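Local structure of 3-hydroxyacyl-CoA dehydrogenase (Burkholderia thailandensis, 4XGN) at residues A77-T80 and T84-G87; A132-N137 and G146-T151. The protein probably catalyses the NAD-dependent oxidation of 3-hydroxyacyl-CoA thioesters to 3-oxoacyl-CoA as a member of the short-chain dehydrogenase family. All blocks are in the same frame, centred on the assembly; numbering follows the deposited sequence.

How the interactions relate
Interactions 1 and 2 follow each other along the chain, their centres about 9 Å apart, and each is the end of a helix packed on the beginning of the next strand. The two strands, 85-90 and 146-151, are parallel neighbours in the central sheet, with Val147 N 2.9 Å from Arg86 O in a probable hydrogen bond. Asn137 at the end of 132-137 reaches back to interaction 1, its ND2 hydrogen-bonded to Leu85 O at 2.8 Å. Met134 CE of interaction 2 packs 3.7 Å from Gly87 CA on the neighbouring strand. Strand 146-151 runs on from interaction 2 to end at Thr151, beside NAD.

Interaction 1 of 2, residues A77-T80 and T84-G87; sequences AAAT and TLRG
In the Rossmann fold of this short-chain dehydrogenase, Ala79 and Leu85 meet at the close of a beta-alpha-beta crossover, where helix 69-82 turns back into strand 85-90. The crossover starts from outer strand 60-63 and delivers the chain to the sheet next to strand 15-19; residues 77-80 of the helix lie over the first residues of the strand that follows it. The nearest CA atoms, of Thr80 and Leu85, are 5.7 Å apart, yet no hydrogen bond links the two segments and the join is apolar.

Leu85 carries it. With CG anti to the backbone N (chi1 171°), the isobutyl group reaches toward the helix, and its CD1 methyl meets the Ala79 CB methyl at 4.0 Å. Ala79 points toward the strand and is buried there, its other neighbours including Val15 of strand 15-19. One residue further along, Thr80 stands at the exposed border of the patch. Its methyl CG2 lies 4.3 Å from Leu85 CB, whereas its hydroxyl OG1 is turned away from the leucine. Leu85 also touches Leu17 in the adjoining strand, the same one that supplies Val15 to Ala79.

The main chain of 84-87 is hydrogen-bonded to strands on both sides: Thr84 and Arg86 with Val15 and Gly87 with Leu17 on one, and Arg86 with strand 146-151 on the other. Arg86 NH1 is hydrogen-bonded to the carbonyl oxygens of Glu138 and Arg145. Thr84 CG2 sits over the centre of one face of this guanidinium, 3.7 Å above its plane.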
loop_
_atom_site.group_PDB
_atom_site.type_symbol
_atom_site.label_atom_id
_atom_site.label_comp_id
_atom_site.label_asym_id
_atom_site.label_seq_id
_atom_site.Cartn_x
_atom_site.Cartn_y
_atom_site.Cartn_z
ATOM N N ALA A 77 14.413 13.890 -29.620
ATOM C CA ALA A 77 14.758 14.879 -30.637
ATOM C C ALA A 77 13.680 15.046 -31.678
ATOM O O ALA A 77 13.337 16.181 -32.064
ATOM C CB ALA A 77 16.076 14.549 -31.292
ATOM N N ALA A 78 13.149 13.925 -32.153
ATOM C CA ALA A 78 12.059 13.949 -33.106
ATOM C C ALA A 78 10.851 14.685 -32.534
ATOM O O ALA A 78 10.236 15.499 -33.204
ATOM C CB ALA A 78 11.672 12.557 -33.525
ATOM N N ALA A 79 10.541 14.447 -31.258
ATOM C CA ALA A 79 9.422 15.145 -30.624
ATOM C C ALA A 79 9.656 16.651 -30.530
ATOM O O ALA A 79 8.768 17.431 -30.918
ATOM C CB ALA A 79 9.126 14.566 -29.248
ATOM N N THR A 80 10.846 17.079 -30.105
ATOM C CA THR A 80 11.085 18.531 -29.965
ATOM C C THR A 80 11.197 19.249 -31.328
ATOM O O THR A 80 10.836 20.410 -31.443
ATOM C CB THR A 80 12.269 18.845 -29.049
ATOM O OG1 THR A 80 13.454 18.350 -29.632
ATOM C CG2 THR A 80 12.087 18.187 -27.680
ATOM N N THR A 84 6.200 21.378 -29.339
ATOM C CA THR A 84 6.525 21.483 -27.919
ATOM C C THR A 84 6.137 20.170 -27.242
ATOM O O THR A 84 4.972 19.783 -27.222
ATOM C CB THR A 84 5.813 22.674 -27.254
ATOM O OG1 THR A 84 6.222 23.848 -27.948
ATOM C CG2 THR A 84 6.208 22.794 -25.768
ATOM N N LEU A 85 7.143 19.482 -26.716
ATOM C CA LEU A 85 6.937 18.156 -26.119
ATOM C C LEU A 85 6.295 18.393 -24.758
ATOM O O LEU A 85 6.953 18.955 -23.895
ATOM C CB LEU A 85 8.258 17.451 -25.970
ATOM C CG LEU A 85 8.273 16.128 -25.164
ATOM C CD1 LEU A 85 7.326 15.084 -25.767
ATOM C CD2 LEU A 85 9.694 15.596 -24.994
ATOM N N ARG A 86 5.019 18.026 -24.590
ATOM C CA ARG A 86 4.322 18.203 -23.298
ATOM C C ARG A 86 4.048 16.911 -22.569
ATOM O O ARG A 86 3.705 16.972 -21.374
ATOM C CB ARG A 86 2.979 18.932 -23.459
ATOM C CG ARG A 86 3.106 20.378 -23.821
ATOM C CD ARG A 86 3.812 21.193 -22.736
ATOM N NE ARG A 86 3.638 22.627 -23.048
ATOM C CZ ARG A 86 4.363 23.617 -22.542
ATOM N NH1 ARG A 86 5.356 23.412 -21.678
ATOM N NH2 ARG A 86 4.086 24.849 -22.947
ATOM N N GLY A 87 4.176 15.755 -23.241
ATOM C CA GLY A 87 3.916 14.490 -22.563
ATOM C C GLY A 87 4.708 13.344 -23.082
ATOM O O GLY A 87 4.996 13.271 -24.293
#

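Interaction 2 of 2, residues A132-N137 and G146-T151; sequences AAMAAN and GVIVST. With NAD (nicotinamide-adenine-dinucleotide), chain I.
Met134 runs along the start of strand 146-151, its sulfur over Gly146 and its end methyl against the backbone of Val147. CG stands anti to the carbonyl carbon (chi1 -65°) and the chain is extended beyond it, which carries SD to 4.0 Å from Gly146 CA, where no side chain intervenes. CE continues to 3.6 Å from Val147 O. Ile148 passes Met134 at a slant and offers its CG1 to the sulfur, 4.1 Å from SD. Val147 points away from the helix, to the other face of the sheet, where Ile238 and Phe239 of helix 228-240 receive it.

The contact closes a beta-alpha-beta crossover of the Rossmann fold, from strand 85-90 through helix 109-135, and the chain returns as the strand between 85-90 and 189-196. Ile189 of the latter touches both Met134 and Ile148. Asn137 N is hydrogen-bonded to Met134 O at 2.9 Å where the chain leaves the helix.

At its far end the strand enters the cofactor pocket. Thr151 OG1 is hydrogen-bonded to Asn90 O and Tyr231 OH, while its methyl CG2 lies 3.4 Å from the ribose oxygen O4D of NAD.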
loop_
_atom_site.group_PDB
_atom_site.type_symbol
_atom_site.label_atom_id
_atom_site.label_comp_id
_atom_site.label_asym_id
_atom_site.label_seq_id
_atom_site.Cartn_x
_atom_site.Cartn_y
_atom_site.Cartn_z
ATOM N N ALA A 132 14.629 15.977 -19.301
ATOM C CA ALA A 132 15.641 16.989 -19.555
ATOM C C ALA A 132 15.126 17.942 -20.664
ATOM O O ALA A 132 15.321 19.150 -20.570
ATOM C CB ALA A 132 16.932 16.356 -19.970
ATOM N N ALA A 133 14.451 17.396 -21.671
ATOM C CA ALA A 133 13.924 18.228 -22.763
ATOM C C ALA A 133 12.742 19.070 -22.305
ATOM O O ALA A 133 12.626 20.260 -22.667
ATOM C CB ALA A 133 13.550 17.367 -23.965
ATOM N N MET A 134 11.839 18.478 -21.523
ATOM C CA MET A 134 10.691 19.244 -21.003
ATOM C C MET A 134 11.115 20.350 -20.054
ATOM O O MET A 134 10.500 21.395 -20.041
ATOM C CB MET A 134 9.696 18.355 -20.297
ATOM C CG MET A 134 8.966 17.325 -21.135
ATOM S SD MET A 134 8.198 16.137 -19.948
ATOM C CE MET A 134 7.215 15.244 -21.153
ATOM N N ALA A 135 12.177 20.132 -19.277
ATOM C CA ALA A 135 12.667 21.124 -18.312
ATOM C C ALA A 135 13.062 22.454 -19.007
ATOM O O ALA A 135 13.071 23.507 -18.375
ATOM C CB ALA A 135 13.860 20.565 -17.565
ATOM N N ALA A 136 13.364 22.377 -20.297
ATOM C CA ALA A 136 13.700 23.534 -21.088
ATOM C C ALA A 136 12.496 24.256 -21.672
ATOM O O ALA A 136 12.655 25.356 -22.250
ATOM C CB ALA A 136 14.682 23.128 -22.187
ATOM N N ASN A 137 11.289 23.695 -21.550
ATOM C CA ASN A 137 10.113 24.337 -22.081
ATOM C C ASN A 137 9.761 25.515 -21.190
ATOM O O ASN A 137 10.111 25.555 -20.004
ATOM C CB ASN A 137 8.875 23.425 -22.067
ATOM C CG ASN A 137 8.946 22.271 -23.057
ATOM O OD1 ASN A 137 9.620 22.346 -24.083
ATOM N ND2 ASN A 137 8.226 21.188 -22.748
ATOM N N GLY A 146 5.589 19.866 -18.509
ATOM C CA GLY A 146 5.152 18.630 -19.115
ATOM C C GLY A 146 4.719 17.612 -18.083
ATOM O O GLY A 146 4.719 17.912 -16.914
ATOM N N VAL A 147 4.277 16.449 -18.548
ATOM C CA VAL A 147 3.734 15.425 -17.703
ATOM C C VAL A 147 4.218 14.109 -18.242
ATOM O O VAL A 147 4.303 13.930 -19.460
ATOM C CB VAL A 147 2.204 15.436 -17.769
ATOM C CG1 VAL A 147 1.594 14.296 -16.948
ATOM C CG2 VAL A 147 1.684 16.793 -17.325
ATOM N N ILE A 148 4.603 13.213 -17.340
ATOM C CA ILE A 148 5.149 11.910 -17.690
ATOM C C ILE A 148 4.206 10.863 -17.127
ATOM O O ILE A 148 3.907 10.909 -15.941
ATOM C CB ILE A 148 6.555 11.745 -17.091
ATOM C CG1 ILE A 148 7.478 12.695 -17.811
ATOM C CG2 ILE A 148 7.027 10.281 -17.149
ATOM C CD1 ILE A 148 8.885 12.864 -17.338
ATOM N N VAL A 149 3.781 9.933 -17.964
ATOM C CA VAL A 149 2.924 8.826 -17.558
ATOM C C VAL A 149 3.619 7.511 -17.897
ATOM O O VAL A 149 4.049 7.307 -19.017
ATOM C CB VAL A 149 1.577 8.857 -18.274
ATOM C CG1 VAL A 149 0.694 7.708 -17.809
ATOM C CG2 VAL A 149 0.860 10.186 -18.004
ATOM N N SER A 150 3.769 6.638 -16.916
ATOM C CA SER A 150 4.347 5.308 -17.133
ATOM C C SER A 150 3.334 4.219 -16.843
ATOM O O SER A 150 2.299 4.457 -16.197
ATOM C CB SER A 150 5.576 5.144 -16.305
ATOM O OG SER A 150 6.556 6.128 -16.590
ATOM N N THR A 151 3.624 3.026 -17.379
ATOM C CA THR A 151 2.720 1.900 -17.244
ATOM C C THR A 151 3.366 0.855 -16.366
ATOM O O THR A 151 4.403 0.271 -16.709
ATOM C CB THR A 151 2.341 1.287 -18.608
ATOM O OG1 THR A 151 1.965 2.333 -19.542
ATOM C CG2 THR A 151 1.215 0.294 -18.426
HETATM P PA NAD I . 1.774 -4.760 -26.841
HETATM O O1A NAD I . 2.653 -5.955 -26.947
HETATM O O2A NAD I . 0.559 -4.710 -27.715
HETATM O O5B NAD I . 2.611 -3.411 -27.062
HETATM C C5B NAD I . 3.904 -3.252 -26.518
HETATM C C4B NAD I . 4.766 -2.451 -27.509
HETATM O O4B NAD I . 5.946 -2.388 -26.889
HETATM C C3B NAD I . 5.004 -3.235 -28.825
HETATM O O3B NAD I . 4.590 -2.567 -29.972
HETATM C C2B NAD I . 6.516 -3.494 -28.692
HETATM O O2B NAD I . 7.123 -3.718 -30.017
HETATM C C1B NAD I . 7.006 -2.491 -27.968
HETATM N N9A NAD I . 8.240 -2.815 -27.323
HETATM C C8A NAD I . 8.617 -3.967 -26.682
HETATM N N7A NAD I . 9.924 -3.864 -26.274
HETATM C C5A NAD I . 10.296 -2.648 -26.651
HETATM C C6A NAD I . 11.489 -1.992 -26.492
HETATM N N6A NAD I . 12.705 -2.473 -25.920
HETATM N N1A NAD I . 11.612 -0.743 -26.965
HETATM C C2A NAD I . 10.575 -0.114 -27.600
HETATM N N3A NAD I . 9.377 -0.753 -27.746
HETATM C C4A NAD I . 9.287 -2.017 -27.280
HETATM O O3 NAD I . 1.333 -4.852 -25.299
HETATM P PN NAD I . 0.451 -3.738 -24.501
HETATM O O1N NAD I . -0.657 -4.502 -23.855
HETATM O O2N NAD I . -0.001 -2.546 -25.330
HETATM O O5D NAD I . 1.483 -3.247 -23.353
HETATM C C5D NAD I . 1.675 -1.870 -23.037
HETATM C C4D NAD I . 2.142 -1.664 -21.647
HETATM O O4D NAD I . 1.097 -2.036 -20.848
HETATM C C3D NAD I . 3.330 -2.586 -21.273
HETATM O O3D NAD I . 4.206 -1.962 -20.440
HETATM C C2D NAD I . 2.558 -3.732 -20.560
HETATM O O2D NAD I . 3.480 -4.540 -19.695
HETATM C C1D NAD I . 1.642 -3.101 -19.856
HETATM N N1N NAD I . 0.463 -3.833 -19.406
HETATM C C2N NAD I . -0.362 -4.534 -20.254
HETATM C C3N NAD I . -1.478 -5.222 -19.794
HETATM C C7N NAD I . -2.371 -6.037 -20.679
HETATM O O7N NAD I . -3.170 -6.790 -20.174
HETATM N N7N NAD I . -2.311 -5.899 -22.091
HETATM C C4N NAD I . -1.768 -5.165 -18.414
HETATM C C5N NAD I . -0.968 -4.435 -17.572
HETATM C C6N NAD I . 0.135 -3.768 -18.061
#